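Local coordinates for outer protein YOPM (Yersinia pestis, PDB 1G9U) that probably acts as a secreted effector that alters host cell physiology and promotes bacterial survival in host tissues, at residues 92-97 and 112-117; 133-138 and 155-160; 328-333 and 346-351; 341-346 and 359-364. All blocks are in the same frame, centred on the assembly; numbering follows the deposited sequence.

Overall arrangement
All four contacts join successive leucine-rich repeats of one solenoid. Interactions 1, 2 and 4 pair neighbouring parallel strands and share one plan: leucine or isoleucine on the inward face, polar or mixed side chains on the other. Interactions 1 and 2 touch, strand 115-117 being hydrogen-bonded to strand 135-137, whereas interaction 4 lies about 49 Å from interaction 1, centre to centre, on the opposite side of the chain's centre. Interaction 3 has no strand; its loops rely on an asparagine, a leucine plug and two waters. It shares Phe346 with interaction 4, the most buried of the set; the other three are partly buried, with exposed residues such as His92 in interaction 1 and Ile330 in interaction 3.

Interaction 1: residues 92-97 and 112-117; sequences HLESLV and SLKSLL
Strands 95-97 and 115-117 run parallel, 4.9 Å apart at closest approach and only 7° from true alignment, with Ser95 beside Ser115, Leu96 beside Leu116 and Val97 beside Leu117. They are equivalent strands of successive turns of the leucine-rich repeat solenoid, where each turn adds one short strand alongside the last, in parallel. The ladder alternates in direction: Leu96 N donates to Ser115 O, and Leu96 O then accepts from Leu117 N at 3.1 Å. Ahead of it, Glu94 O is gripped by two amides, Lys114 N at 2.6 Å and Ser115 N at 2.9 Å, which ties the entry to one strand onto the next.

Leucine suits the inward face because its branched end fills the space between stacked turns. Leu96 and Leu116 lie side by side and point the same way, each with CG anti to its own backbone N (chi1 174° in Leu96), and Leu96 CD2 meets Leu116 CD1 at 4.0 Å. Three residues earlier, ahead of the strands, Leu93 CD1 touches Leu113 CD1. The face bearing Ser95 and Ser115 is mixed, with Val97 and Leu117 further along it. The small serines fit closely spaced strands; their hydroxyls are joined by a weak hydrogen bond, while Ser95 OG has a firmer partner in Glu75. At the surface the chains of Glu94 and Lys114 run alongside each other, Glu94 CG against Lys114 CD, and OE2 forms a long salt bridge of 3.9 Å to NZ. Ser112 turns its hydroxyl back to segment 92-97, where OG donates to Leu93 O at 2.7 Å, approaching from 24° outside the carbonyl plane.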
loop_
_atom_site.group_PDB
_atom_site.type_symbol
_atom_site.label_atom_id
_atom_site.label_comp_id
_atom_site.label_asym_id
_atom_site.label_seq_id
_atom_site.Cartn_x
_atom_site.Cartn_y
_atom_site.Cartn_z
ATOM N N HIS A 92 -35.906 17.175 32.420
ATOM C CA HIS A 92 -34.736 17.339 33.266
ATOM C C HIS A 92 -33.587 16.464 32.805
ATOM O O HIS A 92 -32.692 16.131 33.601
ATOM C CB HIS A 92 -34.945 17.020 34.748
ATOM C CG HIS A 92 -36.321 17.172 35.304
ATOM N ND1 HIS A 92 -36.985 16.152 35.973
ATOM C CD2 HIS A 92 -37.173 18.232 35.313
ATOM C CE1 HIS A 92 -38.185 16.561 36.358
ATOM N NE2 HIS A 92 -38.317 17.818 35.959
ATOM N N LEU A 93 -33.545 16.005 31.545
ATOM C CA LEU A 93 -32.286 15.219 31.412
ATOM C C LEU A 93 -31.187 16.271 31.188
ATOM O O LEU A 93 -31.517 17.431 30.891
ATOM C CB LEU A 93 -32.356 14.052 30.482
ATOM C CG LEU A 93 -32.724 14.034 29.020
ATOM C CD1 LEU A 93 -32.735 15.417 28.405
ATOM C CD2 LEU A 93 -31.747 13.148 28.250
ATOM N N GLU A 94 -29.915 15.920 31.425
ATOM C CA GLU A 94 -28.884 16.929 31.268
ATOM C C GLU A 94 -28.081 16.712 29.989
ATOM O O GLU A 94 -27.668 17.687 29.379
ATOM C CB GLU A 94 -27.935 16.986 32.456
ATOM C CG GLU A 94 -27.845 18.455 32.899
ATOM C CD GLU A 94 -28.275 18.638 34.346
ATOM O OE1 GLU A 94 -27.792 17.797 35.140
ATOM O OE2 GLU A 94 -29.033 19.598 34.607
ATOM N N SER A 95 -27.963 15.449 29.669
ATOM C CA SER A 95 -27.270 14.980 28.494
ATOM C C SER A 95 -28.059 13.961 27.670
ATOM O O SER A 95 -28.573 12.925 28.111
ATOM C CB SER A 95 -25.942 14.377 28.991
ATOM O OG SER A 95 -25.290 13.612 28.000
ATOM N N LEU A 96 -28.090 14.254 26.380
ATOM C CA LEU A 96 -28.625 13.385 25.351
ATOM C C LEU A 96 -27.484 12.880 24.458
ATOM O O LEU A 96 -26.807 13.666 23.796
ATOM C CB LEU A 96 -29.673 14.104 24.487
ATOM C CG LEU A 96 -30.194 13.318 23.286
ATOM C CD1 LEU A 96 -30.926 12.035 23.667
ATOM C CD2 LEU A 96 -31.120 14.225 22.496
ATOM N N VAL A 97 -27.286 11.578 24.440
ATOM C CA VAL A 97 -26.371 10.902 23.533
ATOM C C VAL A 97 -27.227 10.135 22.525
ATOM O O VAL A 97 -27.715 9.051 22.864
ATOM C CB VAL A 97 -25.364 10.020 24.293
ATOM C CG1 VAL A 97 -24.270 9.449 23.398
ATOM C CG2 VAL A 97 -24.675 10.896 25.344
ATOM N N SER A 112 -33.053 21.935 30.670
ATOM C CA SER A 112 -32.068 21.514 31.639
ATOM C C SER A 112 -30.838 21.022 30.871
ATOM O O SER A 112 -29.799 20.771 31.471
ATOM C CB SER A 112 -32.666 20.345 32.434
ATOM O OG SER A 112 -33.217 19.428 31.487
ATOM N N LEU A 113 -30.986 20.841 29.553
ATOM C CA LEU A 113 -29.895 20.246 28.782
ATOM C C LEU A 113 -28.581 21.032 28.750
ATOM O O LEU A 113 -28.355 22.205 28.395
ATOM C CB LEU A 113 -30.349 19.896 27.338
ATOM C CG LEU A 113 -29.564 18.668 26.829
ATOM C CD1 LEU A 113 -30.175 17.445 27.476
ATOM C CD2 LEU A 113 -29.508 18.571 25.316
ATOM N N LYS A 114 -27.582 20.237 29.171
ATOM C CA LYS A 114 -26.221 20.767 29.207
ATOM C C LYS A 114 -25.335 20.111 28.156
ATOM O O LYS A 114 -24.364 20.727 27.696
ATOM C CB LYS A 114 -25.689 20.679 30.637
ATOM C CG LYS A 114 -26.275 21.821 31.487
ATOM C CD LYS A 114 -26.296 21.398 32.947
ATOM C CE LYS A 114 -27.367 22.139 33.731
ATOM N NZ LYS A 114 -26.775 22.823 34.919
ATOM N N SER A 115 -25.665 18.909 27.692
ATOM C CA SER A 115 -24.875 18.262 26.649
ATOM C C SER A 115 -25.680 17.622 25.527
ATOM O O SER A 115 -26.622 16.850 25.671
ATOM C CB SER A 115 -23.878 17.283 27.294
ATOM O OG SER A 115 -23.747 16.198 26.391
ATOM N N LEU A 116 -25.337 17.993 24.278
ATOM C CA LEU A 116 -26.057 17.485 23.109
ATOM C C LEU A 116 -25.046 16.883 22.127
ATOM O O LEU A 116 -24.275 17.614 21.516
ATOM C CB LEU A 116 -26.849 18.595 22.423
ATOM C CG LEU A 116 -27.605 18.218 21.147
ATOM C CD1 LEU A 116 -28.661 17.148 21.453
ATOM C CD2 LEU A 116 -28.168 19.469 20.507
ATOM N N LEU A 117 -25.047 15.571 22.052
ATOM C CA LEU A 117 -24.231 14.725 21.230
ATOM C C LEU A 117 -25.093 14.027 20.186
ATOM O O LEU A 117 -25.621 12.951 20.467
ATOM C CB LEU A 117 -23.503 13.660 22.064
ATOM C CG LEU A 117 -22.073 14.076 22.448
ATOM C CD1 LEU A 117 -22.079 14.807 23.773
ATOM C CD2 LEU A 117 -21.147 12.874 22.496
#

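Interaction 2: residues 133-138 and 155-160; sequences LEYLGV and LKIIDV
Glu134 O receives two backbone hydrogen bonds, from Lys156 N at 2.6 Å and Ile157 N at 3.1 Å, and three more continue the ladder between parallel strands 135-137 and 157-159. Leu136 is bonded through both its amide and its carbonyl, to Ile157 O and from Asp159 N; the first is almost straight, at 178°. Val138 N closes the series on Asp159 O.

Among apolar contacts, the Tyr135 ring presents its edge to Ile157, whose CD1 lies near the ring plane, 3.3 Å from Tyr135 CD1. Tyr135 CG stands anti to its backbone N (chi1 -169°), and the ring crosses the isoleucine on the sheet face they share. Its other neighbour there is Leu117 of the preceding strand. Equivalent positions of repeats 4 and 5 are stacked here, as expected in a leucine-rich repeat solenoid. On the buried face, Leu155 CD2 lies under the strand, 3.9 Å from Leu136 CB. Just beyond the strands, the compact, branched Val138 and Val160 stand side by side, CG2 of the first against CG1 of the second.

At the margin, long, flexible Glu134 and Lys156 run alongside each other, with Glu134 OE1 and Lys156 NZ 4.4 Å apart, beyond a salt bridge.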
loop_
_atom_site.group_PDB
_atom_site.type_symbol
_atom_site.label_atom_id
_atom_site.label_comp_id
_atom_site.label_asym_id
_atom_site.label_seq_id
_atom_site.Cartn_x
_atom_site.Cartn_y
_atom_site.Cartn_z
ATOM N N LEU A 133 -26.718 24.983 27.551
ATOM C CA LEU A 133 -25.820 24.066 26.853
ATOM C C LEU A 133 -24.353 24.479 27.018
ATOM O O LEU A 133 -23.995 25.624 26.777
ATOM C CB LEU A 133 -26.142 23.970 25.369
ATOM C CG LEU A 133 -25.673 22.688 24.658
ATOM C CD1 LEU A 133 -26.347 21.480 25.289
ATOM C CD2 LEU A 133 -25.949 22.802 23.172
ATOM N N GLU A 134 -23.554 23.488 27.408
ATOM C CA GLU A 134 -22.125 23.599 27.563
ATOM C C GLU A 134 -21.310 22.916 26.444
ATOM O O GLU A 134 -20.246 23.473 26.129
ATOM C CB GLU A 134 -21.711 23.003 28.900
ATOM C CG GLU A 134 -22.722 23.127 30.027
ATOM C CD GLU A 134 -22.034 23.021 31.376
ATOM O OE1 GLU A 134 -20.966 23.658 31.480
ATOM O OE2 GLU A 134 -22.520 22.307 32.265
ATOM N N TYR A 135 -21.781 21.801 25.917
ATOM C CA TYR A 135 -21.244 20.882 24.921
ATOM C C TYR A 135 -22.205 20.645 23.763
ATOM O O TYR A 135 -23.292 20.074 23.823
ATOM C CB TYR A 135 -20.792 19.548 25.524
ATOM C CG TYR A 135 -19.998 18.645 24.603
ATOM C CD1 TYR A 135 -18.613 18.593 24.672
ATOM C CD2 TYR A 135 -20.578 17.807 23.653
ATOM C CE1 TYR A 135 -17.847 17.786 23.857
ATOM C CE2 TYR A 135 -19.830 17.007 22.827
ATOM C CZ TYR A 135 -18.455 16.987 22.924
ATOM O OH TYR A 135 -17.761 16.153 22.078
ATOM N N LEU A 136 -21.731 21.092 22.596
ATOM C CA LEU A 136 -22.493 20.863 21.380
ATOM C C LEU A 136 -21.663 19.967 20.459
ATOM O O LEU A 136 -20.604 20.302 19.960
ATOM C CB LEU A 136 -22.848 22.159 20.650
ATOM C CG LEU A 136 -23.665 21.955 19.367
ATOM C CD1 LEU A 136 -24.946 21.132 19.565
ATOM C CD2 LEU A 136 -23.999 23.306 18.740
ATOM N N GLY A 137 -22.149 18.774 20.199
ATOM C CA GLY A 137 -21.526 17.854 19.270
ATOM C C GLY A 137 -22.460 17.517 18.113
ATOM O O GLY A 137 -23.410 16.753 18.325
ATOM N N VAL A 138 -22.187 18.049 16.917
ATOM C CA VAL A 138 -23.048 17.749 15.771
ATOM C C VAL A 138 -22.232 17.535 14.511
ATOM O O VAL A 138 -22.564 18.005 13.410
ATOM C CB VAL A 138 -24.038 18.905 15.547
ATOM C CG1 VAL A 138 -25.080 18.886 16.654
ATOM C CG2 VAL A 138 -23.320 20.254 15.573
ATOM N N LEU A 155 -21.810 27.709 26.297
ATOM C CA LEU A 155 -21.207 26.784 25.349
ATOM C C LEU A 155 -19.688 26.817 25.504
ATOM O O LEU A 155 -19.148 27.883 25.236
ATOM C CB LEU A 155 -21.439 27.254 23.914
ATOM C CG LEU A 155 -22.257 26.285 23.049
ATOM C CD1 LEU A 155 -22.354 26.830 21.641
ATOM C CD2 LEU A 155 -21.705 24.868 23.140
ATOM N N LYS A 156 -19.067 25.748 25.914
ATOM C CA LYS A 156 -17.643 25.620 26.138
ATOM C C LYS A 156 -16.944 24.951 24.961
ATOM O O LYS A 156 -15.870 25.370 24.568
ATOM C CB LYS A 156 -17.435 24.734 27.381
ATOM C CG LYS A 156 -17.514 25.618 28.634
ATOM C CD LYS A 156 -17.941 24.913 29.899
ATOM C CE LYS A 156 -18.940 25.771 30.677
ATOM N NZ LYS A 156 -18.511 27.200 30.758
ATOM N N ILE A 157 -17.622 23.926 24.468
ATOM C CA ILE A 157 -17.148 23.094 23.391
ATOM C C ILE A 157 -18.177 22.915 22.281
ATOM O O ILE A 157 -19.316 22.526 22.495
ATOM C CB ILE A 157 -16.840 21.662 23.852
ATOM C CG1 ILE A 157 -15.826 21.599 24.986
ATOM C CG2 ILE A 157 -16.404 20.868 22.637
ATOM C CD1 ILE A 157 -16.008 20.303 25.757
ATOM N N ILE A 158 -17.697 23.222 21.083
ATOM C CA ILE A 158 -18.566 23.116 19.931
ATOM C C ILE A 158 -17.862 22.229 18.905
ATOM O O ILE A 158 -16.721 22.477 18.525
ATOM C CB ILE A 158 -18.847 24.475 19.283
ATOM C CG1 ILE A 158 -19.703 25.458 20.070
ATOM C CG2 ILE A 158 -19.440 24.216 17.890
ATOM C CD1 ILE A 158 -19.766 26.857 19.476
ATOM N N ASP A 159 -18.525 21.180 18.423
ATOM C CA ASP A 159 -17.872 20.416 17.373
ATOM C C ASP A 159 -18.801 20.356 16.181
ATOM O O ASP A 159 -19.786 19.631 16.261
ATOM C CB ASP A 159 -17.545 19.000 17.793
ATOM C CG ASP A 159 -16.957 18.102 16.717
ATOM O OD1 ASP A 159 -16.780 18.437 15.515
ATOM O OD2 ASP A 159 -16.616 16.970 17.143
ATOM N N VAL A 160 -18.545 21.050 15.095
ATOM C CA VAL A 160 -19.415 20.819 13.934
ATOM C C VAL A 160 -18.647 20.395 12.688
ATOM O O VAL A 160 -18.934 20.732 11.520
ATOM C CB VAL A 160 -20.152 22.143 13.711
ATOM C CG1 VAL A 160 -20.978 22.474 14.929
ATOM C CG2 VAL A 160 -19.144 23.257 13.494
#

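Interaction 3: residues 328-333 and 346-351; sequences KLIELP and FNHLAE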
loop_
_atom_site.group_PDB
_atom_site.type_symbol
_atom_site.label_atom_id
_atom_site.label_comp_id
_atom_site.label_asym_id
_atom_site.label_seq_id
_atom_site.Cartn_x
_atom_site.Cartn_y
_atom_site.Cartn_z
ATOM N N LYS A 328 17.927 14.543 -1.026
ATOM C CA LYS A 328 19.007 14.345 -1.978
ATOM C C LYS A 328 20.276 14.112 -1.193
ATOM O O LYS A 328 21.320 14.650 -1.565
ATOM C CB LYS A 328 19.157 15.594 -2.855
ATOM C CG LYS A 328 17.892 15.811 -3.698
ATOM C CD LYS A 328 17.758 14.743 -4.750
ATOM C CE LYS A 328 16.468 14.620 -5.512
ATOM N NZ LYS A 328 16.002 15.745 -6.385
ATOM N N LEU A 329 20.137 13.382 -0.084
ATOM C CA LEU A 329 21.354 13.227 0.714
ATOM C C LEU A 329 22.310 12.177 0.146
ATOM O O LEU A 329 21.806 11.182 -0.382
ATOM C CB LEU A 329 20.988 12.837 2.160
ATOM C CG LEU A 329 20.301 13.990 2.887
ATOM C CD1 LEU A 329 19.522 13.491 4.079
ATOM C CD2 LEU A 329 21.309 15.050 3.311
ATOM N N ILE A 330 23.616 12.412 0.315
ATOM C CA ILE A 330 24.636 11.410 0.007
ATOM C C ILE A 330 25.387 11.027 1.296
ATOM O O ILE A 330 26.050 9.991 1.363
ATOM C CB ILE A 330 25.689 11.760 -1.059
ATOM C CG1 ILE A 330 26.476 13.014 -0.702
ATOM C CG2 ILE A 330 25.085 11.877 -2.456
ATOM C CD1 ILE A 330 27.542 13.385 -1.702
ATOM N N GLU A 331 25.249 11.827 2.341
ATOM C CA GLU A 331 25.839 11.473 3.633
ATOM C C GLU A 331 24.884 11.887 4.743
ATOM O O GLU A 331 24.225 12.924 4.586
ATOM C CB GLU A 331 27.169 12.188 3.741
ATOM C CG GLU A 331 28.288 11.516 4.498
ATOM C CD GLU A 331 29.463 12.486 4.640
ATOM O OE1 GLU A 331 30.343 12.248 5.495
ATOM O OE2 GLU A 331 29.484 13.504 3.905
ATOM N N LEU A 332 24.767 11.178 5.856
ATOM C CA LEU A 332 23.992 11.683 6.994
ATOM C C LEU A 332 24.966 12.291 7.996
ATOM O O LEU A 332 26.082 11.758 7.997
ATOM C CB LEU A 332 23.322 10.538 7.735
ATOM C CG LEU A 332 22.111 9.977 6.995
ATOM C CD1 LEU A 332 21.421 8.938 7.854
ATOM C CD2 LEU A 332 21.211 11.171 6.685
ATOM N N PRO A 333 24.567 13.228 8.836
ATOM C CA PRO A 333 25.462 13.702 9.914
ATOM C C PRO A 333 25.532 12.678 11.043
ATOM O O PRO A 333 24.797 11.686 11.030
ATOM C CB PRO A 333 24.799 15.000 10.370
ATOM C CG PRO A 333 23.363 14.856 10.030
ATOM C CD PRO A 333 23.266 13.902 8.877
ATOM N N PHE A 346 14.975 6.306 0.263
ATOM C CA PHE A 346 15.077 7.090 -0.955
ATOM C C PHE A 346 16.025 8.274 -0.890
ATOM O O PHE A 346 15.672 9.447 -1.124
ATOM C CB PHE A 346 13.713 7.639 -1.451
ATOM C CG PHE A 346 12.725 6.498 -1.648
ATOM C CD1 PHE A 346 12.665 5.805 -2.835
ATOM C CD2 PHE A 346 11.903 6.141 -0.587
ATOM C CE1 PHE A 346 11.758 4.750 -2.981
ATOM C CE2 PHE A 346 11.025 5.099 -0.734
ATOM C CZ PHE A 346 10.969 4.383 -1.917
ATOM N N ASN A 347 17.281 7.954 -0.610
ATOM C CA ASN A 347 18.272 9.043 -0.722
ATOM C C ASN A 347 19.441 8.481 -1.538
ATOM O O ASN A 347 19.317 7.415 -2.158
ATOM C CB ASN A 347 18.729 9.533 0.642
ATOM C CG ASN A 347 17.813 10.613 1.197
ATOM O OD1 ASN A 347 17.841 11.746 0.720
ATOM N ND2 ASN A 347 17.024 10.179 2.176
ATOM N N HIS A 348 20.585 9.151 -1.491
ATOM C CA HIS A 348 21.719 8.632 -2.261
ATOM C C HIS A 348 22.760 8.153 -1.285
ATOM O O HIS A 348 23.941 8.456 -1.403
ATOM C CB HIS A 348 22.235 9.797 -3.133
ATOM C CG HIS A 348 22.713 9.271 -4.458
ATOM N ND1 HIS A 348 24.053 9.115 -4.776
ATOM C CD2 HIS A 348 22.019 8.824 -5.531
ATOM C CE1 HIS A 348 24.153 8.622 -5.998
ATOM N NE2 HIS A 348 22.943 8.445 -6.483
ATOM N N LEU A 349 22.394 7.492 -0.183
ATOM C CA LEU A 349 23.514 7.290 0.755
ATOM C C LEU A 349 24.345 6.081 0.377
ATOM O O LEU A 349 23.744 5.040 0.083
ATOM C CB LEU A 349 23.001 7.075 2.182
ATOM C CG LEU A 349 22.028 8.090 2.780
ATOM C CD1 LEU A 349 21.149 7.418 3.828
ATOM C CD2 LEU A 349 22.807 9.218 3.427
ATOM N N ALA A 350 25.667 6.203 0.457
ATOM C CA ALA A 350 26.457 4.976 0.236
ATOM C C ALA A 350 26.633 4.173 1.530
ATOM O O ALA A 350 26.922 2.980 1.512
ATOM C CB ALA A 350 27.835 5.230 -0.338
ATOM N N GLU A 351 26.462 4.843 2.659
ATOM C CA GLU A 351 26.575 4.203 3.952
ATOM C C GLU A 351 25.813 4.916 5.065
ATOM O O GLU A 351 25.654 6.141 5.030
ATOM C CB GLU A 351 28.072 4.170 4.306
ATOM C CG GLU A 351 28.727 2.906 3.735
ATOM C CD GLU A 351 30.231 2.993 3.918
ATOM O OE1 GLU A 351 30.834 3.890 3.296
ATOM O OE2 GLU A 351 30.757 2.177 4.697
HETATM O O HOH W 1 27.157 7.615 2.351
HETATM O O HOH W 2 26.074 8.564 5.637
#
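Asn347 reaches with its side chain into the turn of the preceding repeat, where its OD1 accepts from Leu329 N at 2.9 Å, although the position of that oxygen is somewhat uncertain. Its ND2 donates to Val324 O and Ala344 O, and asparagine suits the place because one amide can satisfy backbone donors and acceptors together. This is the asparagine ladder of leucine-rich repeats; Asn367 continues it by accepting from Leu349 N. His348 follows: its backbone N bonds to Leu329 O at 2.6 Å, and its CB meets Ile330 CG2 at 3.6 Å as the two side chains cross. The imidazole leads on toward a bound mercury ion.

Leu349 is the main apolar plug. Its CG lies beside the backbone N, chi1 -52°, and CD2 packs against Leu332 CG at 3.7 Å and, more loosely, Leu329 CB; leucine suits the place because its other methyl, CD1, can meanwhile pack on Val364. Beyond Ala350 the chains part and water takes over. One water donates to Ile330 O and accepts from Glu351 N, while a second accepts from Leu332 N and donates to Glu351 O.

Lys328 extends to the calcium-site residue Glu308 and to Asp266 of the second subunit, placing this stack of loops near a subunit interface. Segment 328-333 belongs to the loop that follows strand 321-323, and segment 346-351 to the one that leads from strand 341-343 to strand 361-363.

Interaction 4: residues 341-346 and 359-364; sequences RLIASF and LKQLHV
Leu342 and Leu362 stack as neighbouring knobs on the inner side of two parallel strands, 341-343 and 361-363, from consecutive leucine-rich repeats. They lie side by side, and Leu342 CD2 rests 3.8 Å from Leu362 CD1. Leu359 CD1 fills the space beneath the start of strand 341-343, against Arg341 N and Leu342 CB. Leucine is apt here, since its forked tip bridges one turn and the next; Leu332 and Leu382 pack around the same pair. Further along the groups are smaller, Ala344 CB lying near Val364 CG2.

Three backbone bonds set the spacing of these layers: Leu342 N to Gln361 O, His363 N to Leu342 O, and Ala344 N to His363 O, the last 2.9 Å long and straight at 179°.

On the outer face Gln361 stretches out and wedges its amide between Arg341 and Ile343. Its NE2 is held by Asp381, which also binds His363 NE2, so two polar ends are anchored by the next strand. Ile343 CD1 bends over (chi2 -44°) toward the amide and the histidine. Gln361 OE1 sits over one face of the Arg341 guanidinium, 3.2 Å above its plane and offset toward the rim, with the two flat groups inclined at 58°.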
loop_
_atom_site.group_PDB
_atom_site.type_symbol
_atom_site.label_atom_id
_atom_site.label_comp_id
_atom_site.label_asym_id
_atom_site.label_seq_id
_atom_site.Cartn_x
_atom_site.Cartn_y
_atom_site.Cartn_z
ATOM N N ARG A 341 14.226 6.175 15.912
ATOM C CA ARG A 341 13.626 6.001 14.597
ATOM C C ARG A 341 14.391 6.746 13.508
ATOM O O ARG A 341 14.572 7.963 13.528
ATOM C CB ARG A 341 12.167 6.472 14.604
ATOM C CG ARG A 341 11.249 5.424 15.189
ATOM C CD ARG A 341 10.007 6.013 15.816
ATOM N NE ARG A 341 8.931 5.016 15.901
ATOM C CZ ARG A 341 7.944 4.950 14.999
ATOM N NH1 ARG A 341 7.884 5.795 13.965
ATOM N NH2 ARG A 341 6.992 4.024 15.126
ATOM N N LEU A 342 14.882 5.962 12.553
ATOM C CA LEU A 342 15.614 6.560 11.453
ATOM C C LEU A 342 15.010 6.089 10.125
ATOM O O LEU A 342 15.108 4.914 9.741
ATOM C CB LEU A 342 17.111 6.289 11.497
ATOM C CG LEU A 342 17.861 6.923 10.311
ATOM C CD1 LEU A 342 17.820 8.442 10.419
ATOM C CD2 LEU A 342 19.301 6.444 10.191
ATOM N N ILE A 343 14.349 7.087 9.514
ATOM C CA ILE A 343 13.694 6.899 8.208
ATOM C C ILE A 343 14.478 7.750 7.202
ATOM O O ILE A 343 14.422 8.989 7.225
ATOM C CB ILE A 343 12.198 7.206 8.209
ATOM C CG1 ILE A 343 11.356 6.675 9.389
ATOM C CG2 ILE A 343 11.523 6.768 6.905
ATOM C CD1 ILE A 343 11.639 5.264 9.789
ATOM N N ALA A 344 15.257 7.056 6.357
ATOM C CA ALA A 344 16.149 7.732 5.421
ATOM C C ALA A 344 16.152 7.067 4.044
ATOM O O ALA A 344 17.057 7.256 3.233
ATOM C CB ALA A 344 17.539 7.850 5.975
ATOM N N SER A 345 15.028 6.375 3.877
ATOM C CA SER A 345 14.647 5.782 2.617
ATOM C C SER A 345 14.710 6.787 1.469
ATOM O O SER A 345 14.474 7.996 1.618
ATOM C CB SER A 345 13.204 5.254 2.786
ATOM O OG SER A 345 13.292 3.903 3.198
ATOM N N PHE A 346 14.975 6.306 0.263
ATOM C CA PHE A 346 15.077 7.090 -0.955
ATOM C C PHE A 346 16.025 8.274 -0.890
ATOM O O PHE A 346 15.672 9.447 -1.124
ATOM C CB PHE A 346 13.713 7.639 -1.451
ATOM C CG PHE A 346 12.725 6.498 -1.648
ATOM C CD1 PHE A 346 12.665 5.805 -2.835
ATOM C CD2 PHE A 346 11.903 6.141 -0.587
ATOM C CE1 PHE A 346 11.758 4.750 -2.981
ATOM C CE2 PHE A 346 11.025 5.099 -0.734
ATOM C CZ PHE A 346 10.969 4.383 -1.917
ATOM N N LEU A 359 18.658 2.395 18.840
ATOM C CA LEU A 359 17.778 2.489 17.679
ATOM C C LEU A 359 16.705 1.411 17.694
ATOM O O LEU A 359 16.972 0.226 17.875
ATOM C CB LEU A 359 18.543 2.364 16.343
ATOM C CG LEU A 359 17.753 2.905 15.142
ATOM C CD1 LEU A 359 17.424 4.399 15.275
ATOM C CD2 LEU A 359 18.530 2.684 13.863
ATOM N N LYS A 360 15.448 1.784 17.496
ATOM C CA LYS A 360 14.387 0.788 17.478
ATOM C C LYS A 360 13.857 0.528 16.069
ATOM O O LYS A 360 13.408 -0.568 15.757
ATOM C CB LYS A 360 13.189 1.220 18.329
ATOM C CG LYS A 360 12.953 0.046 19.282
ATOM C CD LYS A 360 13.240 0.325 20.726
ATOM C CE LYS A 360 14.660 0.682 21.100
ATOM N NZ LYS A 360 14.664 1.631 22.272
ATOM N N GLN A 361 13.934 1.587 15.253
ATOM C CA GLN A 361 13.454 1.457 13.890
ATOM C C GLN A 361 14.422 2.047 12.864
ATOM O O GLN A 361 14.852 3.191 13.056
ATOM C CB GLN A 361 12.081 2.123 13.775
ATOM C CG GLN A 361 11.775 2.289 12.294
ATOM C CD GLN A 361 10.433 2.988 12.165
ATOM O OE1 GLN A 361 10.306 4.194 12.343
ATOM N NE2 GLN A 361 9.396 2.218 11.870
ATOM N N LEU A 362 14.764 1.206 11.875
ATOM C CA LEU A 362 15.691 1.557 10.814
ATOM C C LEU A 362 15.074 1.299 9.435
ATOM O O LEU A 362 14.802 0.147 9.173
ATOM C CB LEU A 362 17.040 0.854 10.811
ATOM C CG LEU A 362 17.946 1.384 9.684
ATOM C CD1 LEU A 362 18.393 2.810 9.957
ATOM C CD2 LEU A 362 19.206 0.547 9.552
ATOM N N HIS A 363 14.834 2.387 8.708
ATOM C CA HIS A 363 14.249 2.189 7.392
ATOM C C HIS A 363 15.165 2.960 6.443
ATOM O O HIS A 363 15.156 4.182 6.380
ATOM C CB HIS A 363 12.796 2.600 7.203
ATOM C CG HIS A 363 11.777 1.729 7.882
ATOM N ND1 HIS A 363 10.417 2.007 7.871
ATOM C CD2 HIS A 363 11.931 0.616 8.642
ATOM C CE1 HIS A 363 9.783 1.096 8.579
ATOM N NE2 HIS A 363 10.673 0.242 9.043
ATOM N N VAL A 364 15.982 2.180 5.734
ATOM C CA VAL A 364 16.880 2.902 4.845
ATOM C C VAL A 364 16.936 2.229 3.471
ATOM O O VAL A 364 18.000 2.162 2.880
ATOM C CB VAL A 364 18.255 3.045 5.528
ATOM C CG1 VAL A 364 18.894 1.684 5.574
ATOM C CG2 VAL A 364 19.141 3.969 4.715
#